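Long-range contact in poly-beta-hydroxybuterate polymerase (Cupriavidus necator, PDB 5T6O), which probably acts as an acyltransferase, the catalytic domain of a class I synthase that builds polyhydroxybutyrate without a template: residues Leu129-Val143 / Val258-Thr272. The protein carries 1 engineered substitution. Sequence-based numbering, arbitrary orientation.
Sequences LAVLAARGEHPAASV and VCGVPVDLASIDVPT
Ala130, on the last turns of helix 120-134, sets its CB 4.0 Å from CG1 of Val263 and also against CG1 of Ile268. The next residue, Val131, splits its methyls: its side chain crosses that of Val258 at about a right angle, with CG2 of Val131 3.9 Å from CG1 of Val258, while CG1 meets CG2 of Val261 at 3.8 Å. Ala134 CB packs on the flank of the same Val261, where chi1 of -67° sets CG2 between the backbone N and carbonyl carbon, on the side where CG1 of Val131 lies. On the strand side, Val143 and Val270 cross perpendicularly with their CG2 methyls 3.5 Å apart; chi1 of -58° turns CG1 of Val270 instead to the carbonyl oxygen of Ala140.

Around this apolar strip lie polar links. Water 1 donates to Ala130 O and Pro262 O and accepts from Asp264 N, joining the last turns of the helix to the loop around Asp264. Asp264 O takes both N and OG of Ser267, OG at 2.6 Å in the carbonyl plane; Ala133 CB rests on that serine. Water 3 bridges His138 ND1 and Ile268 O. Farther along, Arg135, extended from CG to NE, brings NH1 to a weak bond with Cys259 O (3.4 Å), seconded by water 2 from NE; NH1 also forms a salt bridge with Glu94, and Val131 CG1 lies over one guanidinium face.

Where the chains enter the central sheet, Val143 N bonds Pro271 O (3.0 Å, 158° at hydrogen), pairing Val143 with Thr272 in parallel. Neighbouring parallel strands 140-146 and 272-277, with helix 120-134 leading into the former through a Schellman-capped turn at Gly136, are characteristic of the alpha/beta hydrolase fold.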
loop_
_atom_site.group_PDB
_atom_site.type_symbol
_atom_site.label_atom_id
_atom_site.label_comp_id
_atom_site.label_asym_id
_atom_site.label_seq_id
_atom_site.Cartn_x
_atom_site.Cartn_y
_atom_site.Cartn_z
ATOM N N LEU A 129 -33.440 -9.716 2.251
ATOM C CA LEU A 129 -34.056 -9.323 3.512
ATOM C C LEU A 129 -34.412 -7.841 3.517
ATOM O O LEU A 129 -35.434 -7.452 4.092
ATOM C CB LEU A 129 -33.132 -9.683 4.677
ATOM C CG LEU A 129 -33.077 -11.186 4.965
ATOM C CD1 LEU A 129 -31.973 -11.487 5.957
ATOM C CD2 LEU A 129 -34.420 -11.686 5.498
ATOM N N ALA A 130 -33.607 -7.005 2.854
ATOM C CA ALA A 130 -33.964 -5.596 2.731
ATOM C C ALA A 130 -35.222 -5.421 1.881
ATOM O O ALA A 130 -36.068 -4.572 2.185
ATOM C CB ALA A 130 -32.795 -4.802 2.147
ATOM N N VAL A 131 -35.353 -6.203 0.804
ATOM C CA VAL A 131 -36.583 -6.180 0.011
ATOM C C VAL A 131 -37.768 -6.600 0.869
ATOM O O VAL A 131 -38.819 -5.945 0.875
ATOM C CB VAL A 131 -36.440 -7.072 -1.237
ATOM C CG1 VAL A 131 -37.819 -7.343 -1.889
ATOM C CG2 VAL A 131 -35.493 -6.419 -2.247
ATOM N N LEU A 132 -37.609 -7.696 1.616
ATOM C CA LEU A 132 -38.692 -8.188 2.460
ATOM C C LEU A 132 -39.078 -7.169 3.530
ATOM O O LEU A 132 -40.266 -7.002 3.831
ATOM C CB LEU A 132 -38.284 -9.520 3.098
ATOM C CG LEU A 132 -38.364 -10.736 2.167
ATOM C CD1 LEU A 132 -37.587 -11.934 2.725
ATOM C CD2 LEU A 132 -39.821 -11.103 1.924
ATOM N N ALA A 133 -38.096 -6.477 4.118
ATOM C CA ALA A 133 -38.424 -5.505 5.164
ATOM C C ALA A 133 -39.259 -4.359 4.604
ATOM O O ALA A 133 -40.212 -3.905 5.247
ATOM C CB ALA A 133 -37.147 -4.968 5.823
ATOM N N ALA A 134 -38.922 -3.889 3.399
ATOM C CA ALA A 134 -39.727 -2.860 2.751
ATOM C C ALA A 134 -41.146 -3.337 2.453
ATOM O O ALA A 134 -42.055 -2.511 2.326
ATOM C CB ALA A 134 -39.033 -2.397 1.466
ATOM N N ARG A 135 -41.356 -4.647 2.324
ATOM C CA ARG A 135 -42.696 -5.213 2.204
ATOM C C ARG A 135 -43.368 -5.420 3.558
ATOM O O ARG A 135 -44.474 -5.966 3.604
ATOM C CB ARG A 135 -42.639 -6.555 1.449
ATOM C CG ARG A 135 -42.112 -6.466 0.014
ATOM C CD ARG A 135 -42.084 -7.838 -0.677
ATOM N NE ARG A 135 -41.617 -7.743 -2.059
ATOM C CZ ARG A 135 -41.219 -8.778 -2.797
ATOM N NH1 ARG A 135 -40.804 -8.589 -4.046
ATOM N NH2 ARG A 135 -41.232 -10.005 -2.292
ATOM N N GLY A 136 -42.728 -5.011 4.653
ATOM C CA GLY A 136 -43.267 -5.265 5.974
ATOM C C GLY A 136 -43.063 -6.675 6.488
ATOM O O GLY A 136 -43.766 -7.088 7.416
ATOM N N GLU A 137 -42.120 -7.426 5.924
ATOM C CA GLU A 137 -41.891 -8.818 6.288
ATOM C C GLU A 137 -40.530 -8.969 6.951
ATOM O O GLU A 137 -39.520 -8.480 6.431
ATOM C CB GLU A 137 -41.972 -9.728 5.063
ATOM C CG GLU A 137 -43.382 -9.971 4.557
ATOM C CD GLU A 137 -43.372 -10.690 3.222
ATOM O OE1 GLU A 137 -43.497 -10.013 2.181
ATOM O OE2 GLU A 137 -43.206 -11.927 3.212
ATOM N N HIS A 138 -40.507 -9.664 8.083
ATOM C CA HIS A 138 -39.304 -9.826 8.899
ATOM C C HIS A 138 -39.155 -11.299 9.256
ATOM O O HIS A 138 -39.384 -11.707 10.402
ATOM C CB HIS A 138 -39.388 -8.939 10.142
ATOM C CG HIS A 138 -39.659 -7.500 9.822
ATOM N ND1 HIS A 138 -38.664 -6.621 9.453
ATOM C CD2 HIS A 138 -40.816 -6.799 9.769
ATOM C CE1 HIS A 138 -39.190 -5.431 9.221
ATOM N NE2 HIS A 138 -40.497 -5.514 9.397
ATOM N N PRO A 139 -38.765 -12.133 8.285
ATOM C CA PRO A 139 -38.716 -13.580 8.533
ATOM C C PRO A 139 -37.445 -14.064 9.217
ATOM O O PRO A 139 -37.362 -15.261 9.519
ATOM C CB PRO A 139 -38.821 -14.171 7.119
ATOM C CG PRO A 139 -38.121 -13.151 6.263
ATOM C CD PRO A 139 -38.502 -11.807 6.871
ATOM N N ALA A 140 -36.458 -13.199 9.451
ATOM C CA ALA A 140 -35.163 -13.610 9.985
ATOM C C ALA A 140 -35.024 -13.188 11.440
ATOM O O ALA A 140 -35.316 -12.039 11.791
ATOM C CB ALA A 140 -34.010 -13.023 9.164
ATOM N N ALA A 141 -34.565 -14.128 12.277
ATOM C CA ALA A 141 -34.210 -13.829 13.657
ATOM C C ALA A 141 -32.829 -13.197 13.749
ATOM O O ALA A 141 -32.594 -12.333 14.603
ATOM C CB ALA A 141 -34.253 -15.107 14.501
ATOM N N SER A 142 -31.921 -13.607 12.869
ATOM C CA SER A 142 -30.548 -13.137 12.870
ATOM C C SER A 142 -29.959 -13.441 11.503
ATOM O O SER A 142 -30.504 -14.245 10.745
ATOM C CB SER A 142 -29.729 -13.803 13.979
ATOM O OG SER A 142 -29.337 -15.114 13.597
ATOM N N VAL A 143 -28.842 -12.783 11.199
ATOM C CA VAL A 143 -28.151 -12.905 9.923
ATOM C C VAL A 143 -26.672 -13.110 10.207
ATOM O O VAL A 143 -26.099 -12.407 11.045
ATOM C CB VAL A 143 -28.348 -11.652 9.045
ATOM C CG1 VAL A 143 -27.508 -11.752 7.770
ATOM C CG2 VAL A 143 -29.828 -11.472 8.706
ATOM N N VAL A 258 -35.080 -2.798 -6.238
ATOM C CA VAL A 258 -34.956 -4.229 -6.489
ATOM C C VAL A 258 -36.295 -4.861 -6.160
ATOM O O VAL A 258 -36.840 -4.622 -5.077
ATOM C CB VAL A 258 -33.832 -4.855 -5.638
ATOM C CG1 VAL A 258 -33.839 -6.402 -5.746
ATOM C CG2 VAL A 258 -32.473 -4.275 -6.038
ATOM N N CYS A 259 -36.839 -5.635 -7.103
ATOM C CA CYS A 259 -38.118 -6.327 -6.922
ATOM C C CYS A 259 -39.216 -5.371 -6.458
ATOM O O CYS A 259 -40.051 -5.712 -5.616
ATOM C CB CYS A 259 -37.980 -7.499 -5.952
ATOM S SG CYS A 259 -36.851 -8.781 -6.514
ATOM N N GLY A 260 -39.195 -4.152 -6.998
ATOM C CA GLY A 260 -40.255 -3.192 -6.783
ATOM C C GLY A 260 -40.134 -2.316 -5.553
ATOM O O GLY A 260 -41.060 -1.537 -5.287
ATOM N N VAL A 261 -39.046 -2.408 -4.789
ATOM C CA VAL A 261 -38.902 -1.586 -3.581
ATOM C C VAL A 261 -37.488 -1.043 -3.494
ATOM O O VAL A 261 -36.530 -1.624 -4.024
ATOM C CB VAL A 261 -39.233 -2.375 -2.292
ATOM C CG1 VAL A 261 -40.716 -2.733 -2.243
ATOM C CG2 VAL A 261 -38.359 -3.620 -2.185
ATOM N N PRO A 262 -37.329 0.102 -2.821
ATOM C CA PRO A 262 -35.983 0.632 -2.577
ATOM C C PRO A 262 -35.236 -0.247 -1.585
ATOM O O PRO A 262 -35.828 -0.792 -0.648
ATOM C CB PRO A 262 -36.246 2.030 -1.996
ATOM C CG PRO A 262 -37.681 2.343 -2.351
ATOM C CD PRO A 262 -38.374 1.016 -2.327
ATOM N N VAL A 263 -33.930 -0.385 -1.798
ATOM C CA VAL A 263 -33.078 -1.219 -0.951
ATOM C C VAL A 263 -32.384 -0.318 0.066
ATOM O O VAL A 263 -31.551 0.522 -0.293
ATOM C CB VAL A 263 -32.053 -2.007 -1.771
ATOM C CG1 VAL A 263 -31.082 -2.733 -0.840
ATOM C CG2 VAL A 263 -32.755 -2.986 -2.701
ATOM N N ASP A 264 -32.711 -0.511 1.341
ATOM C CA ASP A 264 -32.041 0.147 2.459
ATOM C C ASP A 264 -31.546 -0.961 3.380
ATOM O O ASP A 264 -32.345 -1.581 4.091
ATOM C CB ASP A 264 -32.995 1.092 3.188
ATOM C CG ASP A 264 -32.346 1.812 4.376
ATOM O OD1 ASP A 264 -31.199 1.491 4.763
ATOM O OD2 ASP A 264 -33.013 2.704 4.941
ATOM N N LEU A 265 -30.238 -1.224 3.360
ATOM C CA LEU A 265 -29.707 -2.330 4.155
ATOM C C LEU A 265 -29.930 -2.123 5.646
ATOM O O LEU A 265 -29.940 -3.104 6.401
ATOM C CB LEU A 265 -28.214 -2.528 3.880
ATOM C CG LEU A 265 -27.795 -2.959 2.470
ATOM C CD1 LEU A 265 -26.280 -2.871 2.314
ATOM C CD2 LEU A 265 -28.285 -4.362 2.149
ATOM N N ALA A 266 -30.105 -0.876 6.096
ATOM C CA ALA A 266 -30.391 -0.656 7.509
ATOM C C ALA A 266 -31.756 -1.197 7.910
ATOM O O ALA A 266 -32.006 -1.379 9.104
ATOM C CB ALA A 266 -30.300 0.835 7.857
ATOM N N SER A 267 -32.642 -1.464 6.947
ATOM C CA SER A 267 -33.979 -1.946 7.278
ATOM C C SER A 267 -34.000 -3.424 7.648
ATOM O O SER A 267 -35.016 -3.899 8.162
ATOM C CB SER A 267 -34.946 -1.687 6.109
ATOM O OG SER A 267 -34.626 -2.507 4.995
ATOM N N ILE A 268 -32.906 -4.158 7.417
ATOM C CA ILE A 268 -32.855 -5.563 7.814
ATOM C C ILE A 268 -33.048 -5.694 9.322
ATOM O O ILE A 268 -33.860 -6.497 9.795
ATOM C CB ILE A 268 -31.534 -6.197 7.353
ATOM C CG1 ILE A 268 -31.443 -6.155 5.818
ATOM C CG2 ILE A 268 -31.431 -7.647 7.863
ATOM C CD1 ILE A 268 -30.097 -6.567 5.280
ATOM N N ASP A 269 -32.268 -4.937 10.090
ATOM C CA ASP A 269 -32.519 -4.656 11.508
ATOM C C ASP A 269 -32.739 -5.927 12.336
ATOM O O ASP A 269 -33.749 -6.097 13.022
ATOM C CB ASP A 269 -33.701 -3.692 11.659
ATOM C CG ASP A 269 -33.851 -3.188 13.079
ATOM O OD1 ASP A 269 -32.847 -3.249 13.824
ATOM O OD2 ASP A 269 -34.966 -2.748 13.452
ATOM N N VAL A 270 -31.760 -6.823 12.276
ATOM C CA VAL A 270 -31.727 -7.978 13.171
ATOM C C VAL A 270 -30.298 -8.175 13.650
ATOM O O VAL A 270 -29.347 -7.674 13.035
ATOM C CB VAL A 270 -32.237 -9.263 12.487
ATOM C CG1 VAL A 270 -33.669 -9.087 11.960
ATOM C CG2 VAL A 270 -31.283 -9.689 11.387
ATOM N N PRO A 271 -30.115 -8.889 14.760
ATOM C CA PRO A 271 -28.750 -9.204 15.200
ATOM C C PRO A 271 -27.947 -9.839 14.069
ATOM O O PRO A 271 -28.423 -10.740 13.375
ATOM C CB PRO A 271 -28.978 -10.179 16.356
ATOM C CG PRO A 271 -30.299 -9.775 16.904
ATOM C CD PRO A 271 -31.125 -9.385 15.713
ATOM N N THR A 272 -26.728 -9.343 13.862
ATOM C CA THR A 272 -25.951 -9.712 12.683
ATOM C C THR A 272 -24.509 -10.009 13.068
ATOM O O THR A 272 -23.856 -9.184 13.717
ATOM C CB THR A 272 -25.990 -8.603 11.627
ATOM O OG1 THR A 272 -27.352 -8.344 11.263
ATOM C CG2 THR A 272 -25.176 -9.014 10.388
HETATM O O HOH W 1 -35.160 -1.872 1.764
HETATM O O HOH W 2 -42.456 -5.655 -3.908
HETATM O O HOH W 3 -36.176 -7.856 9.032
#